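Local coordinates for peptidase, M20/M25/M40 family (Staphylococcus aureus, PDB 4EWT), which probably hydrolyses amide bonds of N-acylated amino acids or related substrates, as a dinuclear metal-dependent amidohydrolase of the M20 peptidase family, at residues 103-111 and 160-168; 218-227 and 266-277. All coordinates share one frame; numbering follows the deposited sequence.

Contact 1: residues 103-111 and 160-168; sequences CGHDAHTAY and VLGVHVMST. With MN (manganese (II) ion), chain F; MN (manganese (II) ion), chain E.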
loop_
_atom_site.group_PDB
_atom_site.type_symbol
_atom_site.label_atom_id
_atom_site.label_comp_id
_atom_site.label_asym_id
_atom_site.label_seq_id
_atom_site.Cartn_x
_atom_site.Cartn_y
_atom_site.Cartn_z
ATOM N N CYS A 103 -33.280 17.532 9.622
ATOM C CA CYS A 103 -33.113 17.827 8.183
ATOM C C CYS A 103 -34.163 18.814 7.645
ATOM O O CYS A 103 -34.237 19.055 6.437
ATOM C CB CYS A 103 -33.129 16.534 7.356
ATOM S SG CYS A 103 -32.151 16.585 5.824
ATOM N N GLY A 104 -34.975 19.369 8.543
ATOM C CA GLY A 104 -35.933 20.414 8.191
ATOM C C GLY A 104 -37.194 19.892 7.530
ATOM O O GLY A 104 -37.934 20.659 6.915
ATOM N N HIS A 105 -37.441 18.589 7.660
ATOM C CA HIS A 105 -38.635 17.957 7.086
ATOM C C HIS A 105 -39.921 18.464 7.753
ATOM O O HIS A 105 -40.971 18.520 7.122
ATOM C CB HIS A 105 -38.549 16.431 7.193
ATOM C CG HIS A 105 -37.493 15.811 6.331
ATOM N ND1 HIS A 105 -37.395 14.448 6.145
ATOM C CD2 HIS A 105 -36.491 16.362 5.602
ATOM C CE1 HIS A 105 -36.381 14.185 5.344
ATOM N NE2 HIS A 105 -35.815 15.327 5.003
ATOM N N ASP A 106 -39.828 18.828 9.030
ATOM C CA ASP A 106 -40.928 19.503 9.719
ATOM C C ASP A 106 -41.241 20.844 9.044
ATOM O O ASP A 106 -42.414 21.187 8.848
ATOM C CB ASP A 106 -40.601 19.708 11.203
ATOM C CG ASP A 106 -39.286 20.451 11.422
ATOM O OD1 ASP A 106 -38.350 20.316 10.596
ATOM O OD2 ASP A 106 -39.196 21.177 12.427
ATOM N N ALA A 107 -40.191 21.581 8.673
ATOM C CA ALA A 107 -40.357 22.850 7.970
ATOM C C ALA A 107 -40.882 22.648 6.552
ATOM O O ALA A 107 -41.723 23.413 6.096
ATOM C CB ALA A 107 -39.062 23.634 7.952
ATOM N N HIS A 108 -40.415 21.613 5.857
ATOM C CA HIS A 108 -40.974 21.295 4.549
ATOM C C HIS A 108 -42.485 21.017 4.619
ATOM O O HIS A 108 -43.255 21.516 3.800
ATOM C CB HIS A 108 -40.249 20.125 3.896
ATOM C CG HIS A 108 -38.776 20.345 3.726
ATOM N ND1 HIS A 108 -37.880 19.303 3.636
ATOM C CD2 HIS A 108 -38.044 21.481 3.647
ATOM C CE1 HIS A 108 -36.658 19.787 3.498
ATOM N NE2 HIS A 108 -36.729 21.105 3.510
ATOM N N THR A 109 -42.895 20.234 5.611
ATOM C CA THR A 109 -44.301 19.892 5.788
ATOM C C THR A 109 -45.126 21.133 6.152
ATOM O O THR A 109 -46.202 21.363 5.594
ATOM C CB THR A 109 -44.445 18.771 6.837
ATOM O OG1 THR A 109 -43.630 17.667 6.426
ATOM C CG2 THR A 109 -45.892 18.301 6.974
ATOM N N ALA A 110 -44.584 21.947 7.050
ATOM C CA ALA A 110 -45.266 23.147 7.528
ATOM C C ALA A 110 -45.657 24.097 6.397
ATOM O O ALA A 110 -46.839 24.475 6.268
ATOM C CB ALA A 110 -44.414 23.872 8.580
ATOM N N TYR A 111 -44.679 24.478 5.577
ATOM C CA TYR A 111 -44.934 25.457 4.525
ATOM C C TYR A 111 -45.855 24.865 3.452
ATOM O O TYR A 111 -46.707 25.570 2.921
ATOM C CB TYR A 111 -43.634 26.002 3.910
ATOM C CG TYR A 111 -43.176 25.257 2.673
ATOM C CD1 TYR A 111 -43.748 25.515 1.421
ATOM C CD2 TYR A 111 -42.177 24.294 2.750
ATOM C CE1 TYR A 111 -43.342 24.815 0.283
ATOM C CE2 TYR A 111 -41.757 23.598 1.613
ATOM C CZ TYR A 111 -42.346 23.869 0.385
ATOM O OH TYR A 111 -41.939 23.179 -0.739
ATOM N N VAL A 160 -42.415 17.422 -11.546
ATOM C CA VAL A 160 -42.324 17.430 -10.082
ATOM C C VAL A 160 -41.401 18.552 -9.621
ATOM O O VAL A 160 -40.344 18.767 -10.196
ATOM C CB VAL A 160 -41.832 16.080 -9.498
ATOM C CG1 VAL A 160 -42.068 16.036 -7.981
ATOM C CG2 VAL A 160 -42.534 14.911 -10.162
ATOM N N LEU A 161 -41.818 19.276 -8.590
ATOM C CA LEU A 161 -40.973 20.291 -7.983
ATOM C C LEU A 161 -40.820 19.977 -6.503
ATOM O O LEU A 161 -41.755 19.530 -5.852
ATOM C CB LEU A 161 -41.559 21.698 -8.201
ATOM C CG LEU A 161 -40.861 22.904 -7.552
ATOM C CD1 LEU A 161 -39.466 23.124 -8.109
ATOM C CD2 LEU A 161 -41.686 24.168 -7.722
ATOM N N GLY A 162 -39.617 20.169 -5.983
ATOM C CA GLY A 162 -39.376 19.983 -4.566
ATOM C C GLY A 162 -38.438 21.045 -4.057
ATOM O O GLY A 162 -37.653 21.618 -4.808
ATOM N N VAL A 163 -38.518 21.298 -2.762
ATOM C CA VAL A 163 -37.694 22.300 -2.127
ATOM C C VAL A 163 -37.089 21.666 -0.895
ATOM O O VAL A 163 -37.749 20.879 -0.215
ATOM C CB VAL A 163 -38.516 23.559 -1.734
ATOM C CG1 VAL A 163 -37.791 24.390 -0.679
ATOM C CG2 VAL A 163 -38.797 24.408 -2.952
ATOM N N HIS A 164 -35.824 21.984 -0.641
ATOM C CA HIS A 164 -35.186 21.636 0.611
ATOM C C HIS A 164 -34.616 22.902 1.230
ATOM O O HIS A 164 -33.926 23.679 0.554
ATOM C CB HIS A 164 -34.064 20.616 0.371
ATOM C CG HIS A 164 -33.832 19.692 1.522
ATOM N ND1 HIS A 164 -33.277 20.112 2.709
ATOM C CD2 HIS A 164 -34.088 18.372 1.672
ATOM C CE1 HIS A 164 -33.188 19.086 3.537
ATOM N NE2 HIS A 164 -33.666 18.015 2.929
ATOM N N VAL A 165 -34.934 23.126 2.502
ATOM C CA VAL A 165 -34.261 24.152 3.303
ATOM C C VAL A 165 -32.796 23.764 3.521
ATOM O O VAL A 165 -32.483 22.593 3.783
ATOM C CB VAL A 165 -34.936 24.366 4.677
ATOM C CG1 VAL A 165 -36.321 25.003 4.506
ATOM C CG2 VAL A 165 -35.020 23.047 5.478
ATOM N N MET A 166 -31.908 24.746 3.395
ATOM C CA MET A 166 -30.485 24.524 3.574
ATOM C C MET A 166 -29.931 25.369 4.711
ATOM O O MET A 166 -29.751 26.585 4.567
ATOM C CB MET A 166 -29.737 24.815 2.277
ATOM C CG MET A 166 -30.186 23.965 1.097
ATOM S SD MET A 166 -29.965 22.195 1.352
ATOM C CE MET A 166 -28.311 21.971 0.719
ATOM N N SER A 167 -29.653 24.712 5.836
ATOM C CA SER A 167 -29.150 25.376 7.044
ATOM C C SER A 167 -27.751 25.951 6.837
ATOM O O SER A 167 -27.232 26.668 7.689
ATOM C CB SER A 167 -29.118 24.388 8.211
ATOM O OG SER A 167 -28.038 23.475 8.069
ATOM N N THR A 168 -27.169 25.635 5.686
ATOM C CA THR A 168 -25.791 25.961 5.359
ATOM C C THR A 168 -25.730 27.062 4.291
ATOM O O THR A 168 -24.657 27.551 3.947
ATOM C CB THR A 168 -25.055 24.658 4.906
ATOM O OG1 THR A 168 -24.789 23.837 6.055
ATOM C CG2 THR A 168 -23.747 24.935 4.164
HETATM MN MN MN F . -33.889 16.009 3.981
HETATM MN MN MN E . -31.522 14.239 5.617
HETATM O O HOH W 1 -40.462 20.834 -0.041
HETATM O O HOH W 2 -32.676 13.905 3.503
HETATM O O HOH W 3 -35.156 15.490 2.186
#

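Contact 2: residues 218-227 and 266-277; sequences ALQTVVSRRL and TKATIEKEIKRL. With PE7 (1-deoxy-1-thio-heptaethylene glycol), chain L.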
loop_
_atom_site.group_PDB
_atom_site.type_symbol
_atom_site.label_atom_id
_atom_site.label_comp_id
_atom_site.label_asym_id
_atom_site.label_seq_id
_atom_site.Cartn_x
_atom_site.Cartn_y
_atom_site.Cartn_z
ATOM N N ALA A 218 -5.237 -0.285 -2.057
ATOM C CA ALA A 218 -5.502 -0.332 -3.500
ATOM C C ALA A 218 -6.815 0.379 -3.887
ATOM O O ALA A 218 -6.938 0.948 -4.976
ATOM C CB ALA A 218 -5.505 -1.790 -3.991
ATOM N N LEU A 219 -7.807 0.315 -3.006
ATOM C CA LEU A 219 -9.099 0.938 -3.260
ATOM C C LEU A 219 -9.016 2.462 -3.489
ATOM O O LEU A 219 -9.874 3.034 -4.163
ATOM C CB LEU A 219 -10.034 0.665 -2.097
ATOM C CG LEU A 219 -11.525 0.965 -2.281
ATOM C CD1 LEU A 219 -12.132 0.056 -3.347
ATOM C CD2 LEU A 219 -12.191 0.754 -0.961
ATOM N N GLN A 220 -7.989 3.101 -2.935
ATOM C CA GLN A 220 -7.840 4.556 -3.043
ATOM C C GLN A 220 -7.637 4.983 -4.500
ATOM O O GLN A 220 -7.898 6.134 -4.832
ATOM C CB GLN A 220 -6.679 5.058 -2.177
ATOM C CG GLN A 220 -6.810 4.653 -0.671
ATOM C CD GLN A 220 -8.221 4.817 -0.137
ATOM O OE1 GLN A 220 -8.840 3.841 0.327
ATOM N NE2 GLN A 220 -8.741 6.041 -0.198
ATOM N N THR A 221 -7.187 4.052 -5.354
ATOM C CA THR A 221 -6.997 4.347 -6.770
ATOM C C THR A 221 -8.291 4.488 -7.541
ATOM O O THR A 221 -8.282 5.053 -8.628
ATOM C CB THR A 221 -6.122 3.310 -7.503
ATOM O OG1 THR A 221 -6.716 2.004 -7.373
ATOM C CG2 THR A 221 -4.692 3.317 -6.959
ATOM N N VAL A 222 -9.399 3.991 -7.001
ATOM C CA VAL A 222 -10.701 4.199 -7.662
ATOM C C VAL A 222 -11.008 5.692 -7.801
ATOM O O VAL A 222 -11.249 6.197 -8.906
ATOM C CB VAL A 222 -11.846 3.473 -6.935
ATOM C CG1 VAL A 222 -13.194 3.781 -7.594
ATOM C CG2 VAL A 222 -11.573 1.962 -6.918
ATOM N N VAL A 223 -10.950 6.416 -6.683
ATOM C CA VAL A 223 -11.158 7.850 -6.755
ATOM C C VAL A 223 -9.931 8.525 -7.379
ATOM O O VAL A 223 -10.071 9.460 -8.178
ATOM C CB VAL A 223 -11.595 8.464 -5.381
ATOM C CG1 VAL A 223 -11.558 9.984 -5.410
ATOM C CG2 VAL A 223 -13.034 8.005 -5.017
ATOM N N SER A 224 -8.730 8.052 -7.065
ATOM C CA SER A 224 -7.552 8.876 -7.374
ATOM C C SER A 224 -7.031 8.691 -8.796
ATOM O O SER A 224 -6.260 9.531 -9.286
ATOM C CB SER A 224 -6.417 8.617 -6.365
ATOM O OG SER A 224 -5.690 7.463 -6.742
ATOM N N ARG A 225 -7.440 7.625 -9.454
ATOM C CA ARG A 225 -6.968 7.249 -10.763
ATOM C C ARG A 225 -8.101 6.972 -11.765
ATOM O O ARG A 225 -8.068 7.429 -12.853
ATOM C CB ARG A 225 -5.944 6.117 -10.698
ATOM C CG ARG A 225 -4.698 6.382 -9.966
ATOM C CD ARG A 225 -3.739 7.132 -10.785
ATOM N NE ARG A 225 -3.970 8.542 -10.765
ATOM C CZ ARG A 225 -3.310 9.442 -11.459
ATOM N NH1 ARG A 225 -2.373 9.114 -12.281
ATOM N NH2 ARG A 225 -3.617 10.676 -11.344
ATOM N N ARG A 226 -9.103 6.246 -11.331
ATOM C CA ARG A 226 -10.128 5.702 -12.237
ATOM C C ARG A 226 -11.229 6.703 -12.602
ATOM O O ARG A 226 -11.906 6.550 -13.627
ATOM C CB ARG A 226 -10.756 4.453 -11.615
ATOM C CG ARG A 226 -9.768 3.313 -11.427
ATOM C CD ARG A 226 -9.122 2.943 -12.747
ATOM N NE ARG A 226 -8.477 1.635 -12.685
ATOM C CZ ARG A 226 -7.378 1.313 -13.356
ATOM N NH1 ARG A 226 -6.783 2.224 -14.111
ATOM N NH2 ARG A 226 -6.868 0.089 -13.253
ATOM N N LEU A 227 -11.424 7.706 -11.754
ATOM C CA LEU A 227 -12.390 8.755 -12.032
ATOM C C LEU A 227 -11.680 9.957 -12.618
ATOM O O LEU A 227 -10.532 10.241 -12.280
ATOM C CB LEU A 227 -13.140 9.190 -10.763
ATOM C CG LEU A 227 -13.992 8.153 -10.041
ATOM C CD1 LEU A 227 -14.671 8.805 -8.831
ATOM C CD2 LEU A 227 -15.030 7.536 -10.996
ATOM N N THR A 266 -20.673 7.914 -13.187
ATOM C CA THR A 266 -19.689 7.861 -12.096
ATOM C C THR A 266 -19.981 6.692 -11.140
ATOM O O THR A 266 -19.068 5.963 -10.757
ATOM C CB THR A 266 -19.627 9.195 -11.325
ATOM O OG1 THR A 266 -19.217 10.225 -12.230
ATOM C CG2 THR A 266 -18.579 9.135 -10.146
ATOM N N LYS A 267 -21.248 6.499 -10.778
ATOM C CA LYS A 267 -21.611 5.344 -9.953
ATOM C C LYS A 267 -21.259 4.024 -10.634
ATOM O O LYS A 267 -20.783 3.107 -9.973
ATOM C CB LYS A 267 -23.086 5.366 -9.568
ATOM C CG LYS A 267 -23.394 6.294 -8.377
ATOM C CD LYS A 267 -24.897 6.387 -8.099
ATOM C CE LYS A 267 -25.380 5.102 -7.438
ATOM N NZ LYS A 267 -26.860 5.011 -7.414
ATOM N N ALA A 268 -21.502 3.948 -11.944
ATOM C CA ALA A 268 -21.245 2.741 -12.720
ATOM C C ALA A 268 -19.764 2.428 -12.779
ATOM O O ALA A 268 -19.368 1.290 -12.579
ATOM C CB ALA A 268 -21.861 2.837 -14.167
ATOM N N THR A 269 -18.955 3.440 -13.066
ATOM C CA THR A 269 -17.495 3.295 -13.037
ATOM C C THR A 269 -16.952 2.799 -11.675
ATOM O O THR A 269 -16.115 1.890 -11.634
ATOM C CB THR A 269 -16.821 4.612 -13.406
ATOM O OG1 THR A 269 -17.102 4.896 -14.777
ATOM C CG2 THR A 269 -15.293 4.556 -13.182
ATOM N N ILE A 270 -17.442 3.381 -10.579
ATOM C CA ILE A 270 -16.996 3.001 -9.231
ATOM C C ILE A 270 -17.323 1.534 -8.931
ATOM O O ILE A 270 -16.515 0.795 -8.381
ATOM C CB ILE A 270 -17.604 3.928 -8.125
ATOM C CG1 ILE A 270 -16.990 5.328 -8.206
ATOM C CG2 ILE A 270 -17.339 3.361 -6.725
ATOM C CD1 ILE A 270 -17.643 6.381 -7.262
ATOM N N GLU A 271 -18.512 1.122 -9.321
ATOM C CA GLU A 271 -18.942 -0.228 -9.079
ATOM C C GLU A 271 -18.084 -1.208 -9.890
ATOM O O GLU A 271 -17.707 -2.263 -9.387
ATOM C CB GLU A 271 -20.417 -0.387 -9.452
ATOM C CG GLU A 271 -20.887 -1.812 -9.295
ATOM C CD GLU A 271 -22.369 -1.992 -9.570
ATOM O OE1 GLU A 271 -23.092 -0.994 -9.807
ATOM O OE2 GLU A 271 -22.803 -3.154 -9.522
ATOM N N LYS A 272 -17.802 -0.848 -11.141
ATOM C CA LYS A 272 -16.954 -1.656 -12.006
ATOM C C LYS A 272 -15.541 -1.794 -11.440
ATOM O O LYS A 272 -14.977 -2.886 -11.423
ATOM C CB LYS A 272 -16.926 -1.070 -13.426
ATOM C CG LYS A 272 -15.885 -1.711 -14.369
ATOM C CD LYS A 272 -15.939 -1.075 -15.765
ATOM C CE LYS A 272 -14.706 -1.477 -16.575
ATOM N NZ LYS A 272 -14.768 -0.998 -17.996
ATOM N N GLU A 273 -14.978 -0.678 -10.978
ATOM C CA GLU A 273 -13.612 -0.670 -10.459
ATOM C C GLU A 273 -13.432 -1.347 -9.090
ATOM O O GLU A 273 -12.389 -1.944 -8.828
ATOM C CB GLU A 273 -13.017 0.762 -10.508
ATOM C CG GLU A 273 -12.866 1.291 -11.967
ATOM C CD GLU A 273 -12.007 0.375 -12.858
ATOM O OE1 GLU A 273 -11.113 -0.300 -12.318
ATOM O OE2 GLU A 273 -12.211 0.325 -14.101
ATOM N N ILE A 274 -14.456 -1.269 -8.235
ATOM C CA ILE A 274 -14.429 -1.944 -6.935
ATOM C C ILE A 274 -14.577 -3.444 -7.160
ATOM O O ILE A 274 -13.913 -4.239 -6.498
ATOM C CB ILE A 274 -15.561 -1.433 -5.993
ATOM C CG1 ILE A 274 -15.203 -0.049 -5.468
ATOM C CG2 ILE A 274 -15.850 -2.441 -4.813
ATOM C CD1 ILE A 274 -16.307 0.618 -4.647
ATOM N N LYS A 275 -15.455 -3.822 -8.091
ATOM C CA LYS A 275 -15.564 -5.227 -8.494
ATOM C C LYS A 275 -14.274 -5.788 -9.083
ATOM O O LYS A 275 -13.959 -6.942 -8.833
ATOM C CB LYS A 275 -16.767 -5.456 -9.431
ATOM C CG LYS A 275 -18.074 -5.432 -8.668
ATOM C CD LYS A 275 -19.333 -5.396 -9.559
ATOM C CE LYS A 275 -20.578 -5.557 -8.689
ATOM N NZ LYS A 275 -21.849 -5.693 -9.510
ATOM N N ARG A 276 -13.506 -4.968 -9.812
ATOM C CA ARG A 276 -12.218 -5.410 -10.392
ATOM C C ARG A 276 -11.176 -5.641 -9.301
ATOM O O ARG A 276 -10.450 -6.641 -9.298
ATOM C CB ARG A 276 -11.662 -4.372 -11.390
ATOM C CG ARG A 276 -10.458 -4.898 -12.234
ATOM C CD ARG A 276 -9.576 -3.733 -12.744
ATOM N NE ARG A 276 -10.322 -2.793 -13.572
ATOM C CZ ARG A 276 -10.485 -2.903 -14.890
ATOM N NH1 ARG A 276 -9.929 -3.915 -15.579
ATOM N NH2 ARG A 276 -11.190 -1.976 -15.534
ATOM N N LEU A 277 -11.091 -4.697 -8.381
ATOM C CA LEU A 277 -10.202 -4.850 -7.233
ATOM C C LEU A 277 -10.561 -6.030 -6.367
ATOM O O LEU A 277 -9.683 -6.712 -5.864
ATOM C CB LEU A 277 -10.181 -3.592 -6.392
ATOM C CG LEU A 277 -9.561 -2.405 -7.114
ATOM C CD1 LEU A 277 -9.818 -1.172 -6.247
ATOM C CD2 LEU A 277 -8.060 -2.639 -7.358
HETATM S S1 PE7 L . -6.382 6.063 -26.901
HETATM C C2 PE7 L . -6.201 5.123 -28.466
HETATM C C3 PE7 L . -5.395 3.839 -28.289
HETATM O O4 PE7 L . -6.155 2.886 -27.519
HETATM C C5 PE7 L . -5.674 1.561 -27.768
HETATM C C6 PE7 L . -5.319 0.909 -26.447
HETATM O O7 PE7 L . -6.575 0.636 -25.822
HETATM C C8 PE7 L . -6.339 0.152 -24.494
HETATM C C9 PE7 L . -7.634 -0.087 -23.737
HETATM O O10 PE7 L . -8.589 0.891 -24.080
HETATM C C11 PE7 L . -9.421 1.160 -22.958
HETATM C C12 PE7 L . -9.458 2.628 -22.592
HETATM O O13 PE7 L . -9.341 2.676 -21.162
HETATM C C14 PE7 L . -9.335 4.002 -20.644
HETATM C C15 PE7 L . -8.627 3.878 -19.306
HETATM O O16 PE7 L . -9.215 2.786 -18.630
HETATM C C17 PE7 L . -8.621 2.609 -17.349
HETATM C C18 PE7 L . -9.008 1.220 -16.896
HETATM O O19 PE7 L . -8.031 0.362 -17.478
HETATM C C20 PE7 L . -8.137 -0.937 -16.885
HETATM C C21 PE7 L . -7.904 -2.052 -17.917
HETATM O O22 PE7 L . -8.500 -1.728 -19.182
#

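Contact 1: residues 103-111 and 160-168
His164 of strand 160-166, Cys103, just before helix 105-111, and His105 in its first turn bind one manganese ion and so tie the strand to the helix. In His164, CG roughly anti to the backbone N (chi1 -150°) swings the ring toward Cys103, His108 and the manganese. CB lies 4.1 Å from His108 CE1, which sits over one ring face, 3.4 Å from CG and 3.5 Å from CD2; the edge of the His108 ring meets that face with the planes 75° apart. ND1 turns back to its own chain and donates to Val165 O, in the ring plane, which fixes the ring's rotation. CE1 comes within 3.1 Å of Cys103 O, and at the tip NE2 binds manganese at 2.3 Å. His105 NE2 reaches the same ion, while Cys103 SG bridges it, at 2.6 Å, to the second manganese, at 2.4 Å. Water 2 also spans both ions; Glu139 and His362 complete the second site. His108 binds no metal: its NE2 accepts from Val165 N at 2.9 Å, nearly straight at 163°, and ND1 pairs with Asp78. Further along the helix, water 1 accepts from Tyr111 OH and donates to Val163 O. A cysteine thus fills the metal-bridging place that an aspartate holds in many M20 relatives, and a shared sulfur would probably soften the Lewis acidity of both ions.

Contact 2: residues 218-227 and 266-277
Helices 218-226 and 266-277 run roughly antiparallel, their axes at 147° and 9.7 Å apart at closest approach, with Val222 CA and Glu273 CA at 6.3 Å. Val222 is a knob in a hole made by Ile270, Glu273, Ile274 and Leu277. Its CG1 is directed at Ile270 CG1, whereas CG2 meets Leu277 CD1 at 3.7 Å. One turn earlier, Leu219 brings CD1 to 3.7 Å from Ile274 CG1 and also touches the end of Leu277. Past the last turn of its helix, which widens to pi type at 222-226, Leu227 lays CD2 beside Thr269 CG2 at 3.7 Å, the two side chains running in opposite directions; its CD1 faces Thr266 CG2 and Ile270 CD1. Both helices belong to the smaller alpha/beta domain of the M20 fold, in which they pack on one face of an antiparallel sheet; Leu219, Ile270 and Ile274 all reach Val235 of strand 233-242. On another flank lies a salt-bridge network. Within helix 266-277, Arg276 grips Glu273 side-on, NE to OE1 and NH2 to OE2, each at 2.9 Å on the syn side. Between the helices, Arg226 adds a weak, bent salt bridge from NE to Glu273 OE1 (3.3 Å, 130°), its guanidinium plane 62° from the carboxylate. OE1 thus takes both arginines and OE2 Arg276, the two guanidiniums lying beside each other at the carboxylate end. One face of each packs near its rim against the glycol chain, C18 over Arg226 and C20 over Arg276. Arg226 NH1 is hydrogen-bonded to Asn206 OD1 of the second subunit.

How the contacts relate
Contact 1 lies in the buried core of the catalytic domain, where helix 105-120 meets strand 159-166 of the mixed sheet; contact 2 lies in the smaller domain, between helices 208-226 and 264-285. They share no helix or strand, follow one another along the chain, and stay about 18 Å apart at their nearest atoms. Imidazoles, a bridging cysteine sulfur, waters and metal ions dominate contact 1, which no other protein chain touches. Contact 2, also largely buried, relies on aliphatic interlocking with a charged margin, and neighbouring subunits reach both its helices, 218-226 the more. Contact 1 supplies most ligands of one manganese and the bridging cysteine of both, contact 2 a helix pair at the assembly interface.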